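Local coordinates for protein serine protease inhibitor 2 (Anopheles gambiae, PDB 3PZF) that inhibits clip-domain serine proteases of the mosquito hemolymph, one of them by a covalent complex, and so restrains phenoloxidase activation and melanization, at residues A[44-49]-A[88-93]; A[51-56]-A[130-135]. All blocks are in the same frame, centred on the assembly; numbering follows the deposited sequence.

Contact 1 (A[44-49]-A[88-93])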
loop_
_atom_site.group_PDB
_atom_site.type_symbol
_atom_site.label_atom_id
_atom_site.label_comp_id
_atom_site.label_asym_id
_atom_site.label_seq_id
_atom_site.Cartn_x
_atom_site.Cartn_y
_atom_site.Cartn_z
ATOM N N SER A 44 0.904 0.952 1.163
ATOM C CA SER A 44 0.138 -0.296 1.130
ATOM C C SER A 44 -0.929 -0.251 2.221
ATOM O O SER A 44 -0.639 -0.520 3.381
ATOM C CB SER A 44 1.048 -1.513 1.320
ATOM O OG SER A 44 0.254 -2.701 1.434
ATOM N N PRO A 45 -2.169 0.117 1.847
ATOM C CA PRO A 45 -3.193 0.274 2.888
ATOM C C PRO A 45 -3.480 -1.051 3.556
ATOM O O PRO A 45 -3.641 -1.094 4.773
ATOM C CB PRO A 45 -4.430 0.784 2.126
ATOM C CG PRO A 45 -3.861 1.353 0.800
ATOM C CD PRO A 45 -2.623 0.551 0.502
ATOM N N PHE A 46 -3.522 -2.129 2.790
ATOM C CA PHE A 46 -3.766 -3.438 3.418
ATOM C C PHE A 46 -2.673 -3.714 4.484
ATOM O O PHE A 46 -2.965 -4.206 5.579
ATOM C CB PHE A 46 -3.757 -4.540 2.369
ATOM C CG PHE A 46 -3.754 -5.917 2.961
ATOM C CD1 PHE A 46 -4.879 -6.386 3.607
ATOM C CD2 PHE A 46 -2.629 -6.735 2.881
ATOM C CE1 PHE A 46 -4.892 -7.661 4.183
ATOM C CE2 PHE A 46 -2.649 -8.031 3.440
ATOM C CZ PHE A 46 -3.779 -8.469 4.097
ATOM N N SER A 47 -1.412 -3.387 4.179
ATOM C CA SER A 47 -0.332 -3.656 5.141
ATOM C C SER A 47 -0.511 -2.831 6.390
ATOM O O SER A 47 -0.164 -3.268 7.472
ATOM C CB SER A 47 1.041 -3.363 4.506
ATOM O OG SER A 47 1.307 -4.331 3.494
ATOM N N VAL A 48 -1.051 -1.629 6.258
ATOM C CA VAL A 48 -1.318 -0.820 7.441
ATOM C C VAL A 48 -2.307 -1.552 8.338
ATOM O O VAL A 48 -2.159 -1.546 9.562
ATOM C CB VAL A 48 -1.840 0.587 7.106
ATOM C CG1 VAL A 48 -2.162 1.372 8.388
ATOM C CG2 VAL A 48 -0.801 1.357 6.296
ATOM N N LYS A 49 -3.307 -2.195 7.745
ATOM C CA LYS A 49 -4.276 -2.906 8.578
ATOM C C LYS A 49 -3.622 -4.089 9.287
ATOM O O LYS A 49 -3.954 -4.387 10.436
ATOM C CB LYS A 49 -5.486 -3.340 7.751
ATOM C CG LYS A 49 -6.172 -2.134 7.108
ATOM C CD LYS A 49 -7.610 -2.504 6.633
ATOM C CE LYS A 49 -7.620 -3.444 5.440
ATOM N NZ LYS A 49 -9.045 -3.567 4.870
ATOM N N SER A 88 -7.579 -15.867 10.670
ATOM C CA SER A 88 -7.749 -16.619 9.428
ATOM C C SER A 88 -8.002 -15.683 8.256
ATOM O O SER A 88 -7.549 -15.945 7.158
ATOM C CB SER A 88 -8.859 -17.677 9.530
ATOM O OG SER A 88 -10.077 -17.102 9.949
ATOM N N TYR A 89 -8.682 -14.571 8.507
ATOM C CA TYR A 89 -8.946 -13.573 7.473
ATOM C C TYR A 89 -7.663 -12.964 6.963
ATOM O O TYR A 89 -7.396 -13.000 5.761
ATOM C CB TYR A 89 -9.822 -12.445 8.029
ATOM C CG TYR A 89 -10.160 -11.370 7.021
ATOM C CD1 TYR A 89 -11.093 -11.619 6.018
ATOM C CD2 TYR A 89 -9.588 -10.118 7.085
ATOM C CE1 TYR A 89 -11.424 -10.659 5.098
ATOM C CE2 TYR A 89 -9.909 -9.131 6.143
ATOM C CZ TYR A 89 -10.841 -9.421 5.162
ATOM O OH TYR A 89 -11.197 -8.483 4.215
ATOM N N TYR A 90 -6.891 -12.344 7.856
ATOM C CA TYR A 90 -5.666 -11.685 7.423
ATOM C C TYR A 90 -4.667 -12.699 6.892
ATOM O O TYR A 90 -3.938 -12.419 5.946
ATOM C CB TYR A 90 -5.072 -10.787 8.516
ATOM C CG TYR A 90 -5.860 -9.524 8.642
ATOM C CD1 TYR A 90 -5.842 -8.587 7.607
ATOM C CD2 TYR A 90 -6.672 -9.277 9.735
ATOM C CE1 TYR A 90 -6.570 -7.439 7.683
ATOM C CE2 TYR A 90 -7.405 -8.107 9.827
ATOM C CZ TYR A 90 -7.351 -7.195 8.778
ATOM O OH TYR A 90 -8.052 -6.017 8.803
ATOM N N LYS A 91 -4.673 -13.898 7.457
ATOM C CA LYS A 91 -3.747 -14.913 6.993
ATOM C C LYS A 91 -4.086 -15.309 5.544
ATOM O O LYS A 91 -3.198 -15.496 4.710
ATOM C CB LYS A 91 -3.811 -16.123 7.926
ATOM C CG LYS A 91 -2.824 -17.213 7.604
ATOM C CD LYS A 91 -2.938 -18.365 8.635
ATOM C CE LYS A 91 -2.622 -19.693 7.997
ATOM N NZ LYS A 91 -1.165 -19.854 7.776
ATOM N N GLN A 92 -5.374 -15.456 5.256
ATOM C CA GLN A 92 -5.812 -15.868 3.926
ATOM C C GLN A 92 -5.426 -14.801 2.910
ATOM O O GLN A 92 -4.897 -15.116 1.841
ATOM C CB GLN A 92 -7.326 -16.064 3.882
ATOM C CG GLN A 92 -7.852 -16.203 2.457
ATOM C CD GLN A 92 -9.348 -16.485 2.364
ATOM O OE1 GLN A 92 -9.872 -16.731 1.274
ATOM N NE2 GLN A 92 -10.037 -16.463 3.499
ATOM N N LEU A 93 -5.714 -13.542 3.238
ATOM C CA LEU A 93 -5.393 -12.426 2.329
ATOM C C LEU A 93 -3.875 -12.261 2.120
ATOM O O LEU A 93 -3.441 -11.972 1.013
ATOM C CB LEU A 93 -5.979 -11.106 2.849
ATOM C CG LEU A 93 -7.422 -10.764 2.424
ATOM C CD1 LEU A 93 -8.411 -11.872 2.788
ATOM C CD2 LEU A 93 -7.846 -9.475 3.093
HETATM O O HOH W 1 -10.037 -5.367 6.662
#
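Phe46 extends its ring away from its own backbone N (chi1 170°), while Tyr90, with CG opposite its carbonyl carbon (chi1 -75°), sends its ring the other way, and the two side chains lie alongside between two helices of the serpin fold, helix 45-58, the central helix of the body, and helix 83-98. Residues 45-49 and 88-93 run roughly antiparallel (146°), and their axes come no closer than 11.7 Å, a wide spacing spanned by aromatic side chains. Phe46 CE1 lies in the plane of the Tyr90 ring, at its edge, 3.7 Å from CD1. The same CE1 meets Leu93 CD2 at 3.6 Å, and Phe46 CZ rests 3.7 Å from Leu93 CB, so the outer edge of the Phe46 ring touches both Tyr90 and Leu93. Thr385 also touches both Phe46 and Leu93. Over the centre of one face of the Tyr90 ring lies Tyr89 CD2. At the other end of the contact, Lys49 lies athwart the Tyr90 side chain, its CB 3.9 Å from Tyr90 OH. The amine forms a salt bridge with Asp26 of helix 24-35, and the phenol is hydrogen-bonded to Val77 O, so both buried polar ends are satisfied. One water bridges them, accepting from Lys49 NZ at 2.7 Å and donating to Tyr90 OH at 3.0 Å.

Contact 2 (A[51-56]-A[130-135])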
loop_
_atom_site.group_PDB
_atom_site.type_symbol
_atom_site.label_atom_id
_atom_site.label_comp_id
_atom_site.label_asym_id
_atom_site.label_seq_id
_atom_site.Cartn_x
_atom_site.Cartn_y
_atom_site.Cartn_z
ATOM N N LEU A 51 -0.546 -4.094 10.395
ATOM C CA LEU A 51 0.199 -3.480 11.512
ATOM C C LEU A 51 -0.728 -3.200 12.677
ATOM O O LEU A 51 -0.412 -3.459 13.844
ATOM C CB LEU A 51 0.836 -2.139 11.084
ATOM C CG LEU A 51 1.795 -2.249 9.913
ATOM C CD1 LEU A 51 2.503 -0.900 9.628
ATOM C CD2 LEU A 51 2.800 -3.338 10.246
ATOM N N LEU A 52 -1.872 -2.627 12.354
ATOM C CA LEU A 52 -2.875 -2.317 13.367
ATOM C C LEU A 52 -3.402 -3.575 14.033
ATOM O O LEU A 52 -3.636 -3.571 15.230
ATOM C CB LEU A 52 -4.027 -1.522 12.762
ATOM C CG LEU A 52 -3.636 -0.132 12.240
ATOM C CD1 LEU A 52 -4.838 0.505 11.524
ATOM C CD2 LEU A 52 -3.156 0.731 13.403
ATOM N N THR A 53 -3.565 -4.653 13.270
ATOM C CA THR A 53 -4.065 -5.896 13.843
ATOM C C THR A 53 -2.976 -6.519 14.718
ATOM O O THR A 53 -3.278 -7.047 15.778
ATOM C CB THR A 53 -4.551 -6.867 12.766
ATOM O OG1 THR A 53 -5.549 -6.207 11.970
ATOM C CG2 THR A 53 -5.201 -8.159 13.430
ATOM N N LEU A 54 -1.702 -6.398 14.339
ATOM C CA LEU A 54 -0.637 -6.909 15.255
ATOM C C LEU A 54 -0.649 -6.155 16.574
ATOM O O LEU A 54 -0.437 -6.727 17.644
ATOM C CB LEU A 54 0.729 -6.804 14.595
ATOM C CG LEU A 54 0.980 -7.888 13.529
ATOM C CD1 LEU A 54 2.091 -7.424 12.594
ATOM C CD2 LEU A 54 1.326 -9.271 14.165
ATOM N N ILE A 55 -0.892 -4.865 16.510
ATOM C CA ILE A 55 -0.936 -4.067 17.711
ATOM C C ILE A 55 -2.156 -4.440 18.533
ATOM O O ILE A 55 -2.069 -4.535 19.770
ATOM C CB ILE A 55 -0.931 -2.563 17.382
ATOM C CG1 ILE A 55 0.450 -2.175 16.833
ATOM C CG2 ILE A 55 -1.270 -1.754 18.625
ATOM C CD1 ILE A 55 0.540 -0.737 16.250
ATOM N N TYR A 56 -3.280 -4.679 17.857
ATOM C CA TYR A 56 -4.477 -5.217 18.509
ATOM C C TYR A 56 -4.191 -6.533 19.240
ATOM O O TYR A 56 -4.558 -6.689 20.395
ATOM C CB TYR A 56 -5.596 -5.391 17.471
ATOM C CG TYR A 56 -6.936 -5.797 18.051
ATOM C CD1 TYR A 56 -7.733 -4.872 18.705
ATOM C CD2 TYR A 56 -7.407 -7.092 17.910
ATOM C CE1 TYR A 56 -8.979 -5.239 19.209
ATOM C CE2 TYR A 56 -8.643 -7.470 18.421
ATOM C CZ TYR A 56 -9.420 -6.535 19.064
ATOM O OH TYR A 56 -10.653 -6.890 19.573
ATOM N N THR A 130 2.880 -16.886 12.242
ATOM C CA THR A 130 1.954 -17.824 11.598
ATOM C C THR A 130 0.838 -17.117 10.833
ATOM O O THR A 130 0.602 -17.417 9.659
ATOM C CB THR A 130 1.331 -18.794 12.637
ATOM O OG1 THR A 130 2.365 -19.638 13.163
ATOM C CG2 THR A 130 0.251 -19.656 12.015
ATOM N N HIS A 131 0.155 -16.182 11.495
ATOM C CA HIS A 131 -1.034 -15.577 10.908
ATOM C C HIS A 131 -0.746 -14.266 10.168
ATOM O O HIS A 131 -1.463 -13.930 9.244
ATOM C CB HIS A 131 -2.086 -15.311 11.983
ATOM C CG HIS A 131 -2.452 -16.521 12.789
ATOM N ND1 HIS A 131 -3.397 -17.434 12.372
ATOM C CD2 HIS A 131 -2.007 -16.960 13.991
ATOM C CE1 HIS A 131 -3.519 -18.384 13.283
ATOM N NE2 HIS A 131 -2.684 -18.121 14.277
ATOM N N TYR A 132 0.276 -13.528 10.585
ATOM C CA TYR A 132 0.494 -12.175 10.046
ATOM C C TYR A 132 1.810 -12.057 9.313
ATOM O O TYR A 132 2.161 -10.988 8.817
ATOM C CB TYR A 132 0.405 -11.142 11.178
ATOM C CG TYR A 132 -0.925 -11.218 11.911
ATOM C CD1 TYR A 132 -2.093 -10.731 11.314
ATOM C CD2 TYR A 132 -1.027 -11.799 13.174
ATOM C CE1 TYR A 132 -3.319 -10.803 11.963
ATOM C CE2 TYR A 132 -2.242 -11.876 13.827
ATOM C CZ TYR A 132 -3.382 -11.382 13.226
ATOM O OH TYR A 132 -4.588 -11.468 13.885
ATOM N N HIS A 133 2.536 -13.162 9.241
ATOM C CA HIS A 133 3.807 -13.198 8.539
ATOM C C HIS A 133 4.684 -12.014 8.939
ATOM O O HIS A 133 5.295 -11.348 8.096
ATOM C CB HIS A 133 3.541 -13.287 7.040
ATOM C CG HIS A 133 2.822 -14.549 6.676
ATOM N ND1 HIS A 133 3.428 -15.786 6.734
ATOM C CD2 HIS A 133 1.529 -14.780 6.341
ATOM C CE1 HIS A 133 2.554 -16.720 6.401
ATOM N NE2 HIS A 133 1.394 -16.135 6.160
ATOM N N ALA A 134 4.710 -11.787 10.248
ATOM C CA ALA A 134 5.499 -10.740 10.895
ATOM C C ALA A 134 6.458 -11.348 11.919
ATOM O O ALA A 134 6.213 -12.445 12.445
ATOM C CB ALA A 134 4.563 -9.765 11.589
ATOM N N MET A 135 7.538 -10.632 12.230
ATOM C CA MET A 135 8.514 -11.135 13.194
ATOM C C MET A 135 8.902 -10.040 14.183
ATOM O O MET A 135 8.512 -8.882 14.013
ATOM C CB MET A 135 9.749 -11.658 12.464
ATOM C CG MET A 135 9.462 -12.899 11.635
ATOM S SD MET A 135 10.934 -13.693 10.950
ATOM C CE MET A 135 10.749 -13.303 9.202
#
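Leu54 and Tyr132 pack flank to flank, pointing opposite ways, and the tight part of the contact is built on this pair. Leu54 CD2 presses on the root of the tyrosine, 3.6 Å from both CB and CD2 of Tyr132. The other methyl, Leu54 CD1, reaches Ala134 CB at 3.5 Å, so the two methyls of Leu54 divide between Tyr132 and Ala134. Thr53 meets the far end of the ring: with CG2 anti to its backbone N, the methyl lies 3.4 Å from Tyr132 OH and 3.6 Å from CE1. Thr53 OG1 is instead bonded to Lys49 O, and the phenol to Glu57 of the same helix. On one face of the ring, His131 CB sits 3.8 Å above the plane, toward the rim. The outer side is looser: Thr130 and Met135 are exposed and do not touch 51-56. His133, with positive phi (48°) where the chain leaves the helix, turns its CB away, although its NE2 is hydrogen-bonded to Glu95 of helix 83-98. Strand 134-139 pairs in parallel with strand 105-115; the helix-to-strand turn before it packs on the central helix, as in the serpin fold.

How the contacts relate
Contacts 1 and 2 lie side by side, their centres about 9 Å apart, and use successive turns of helix 45-58: residues 44-49 at its N-terminal end, with Ser44 as N-cap, and 51-56 farther along. Their segments alternate in the chain, in the order 44-49, 51-56, 88-93, 130-135, so helix 83-98 and the turn from helix 122-132 into strand 134-139 are both laid against one early helix. The two partners also meet each other, Tyr90 CB lying 3.9 Å from Tyr132 CE1. The contacts thus form one continuous buried layer on the same side of the serpin body, in which helices 45-58, 83-98 and 122-132 meet, with strand 134-139 beside them.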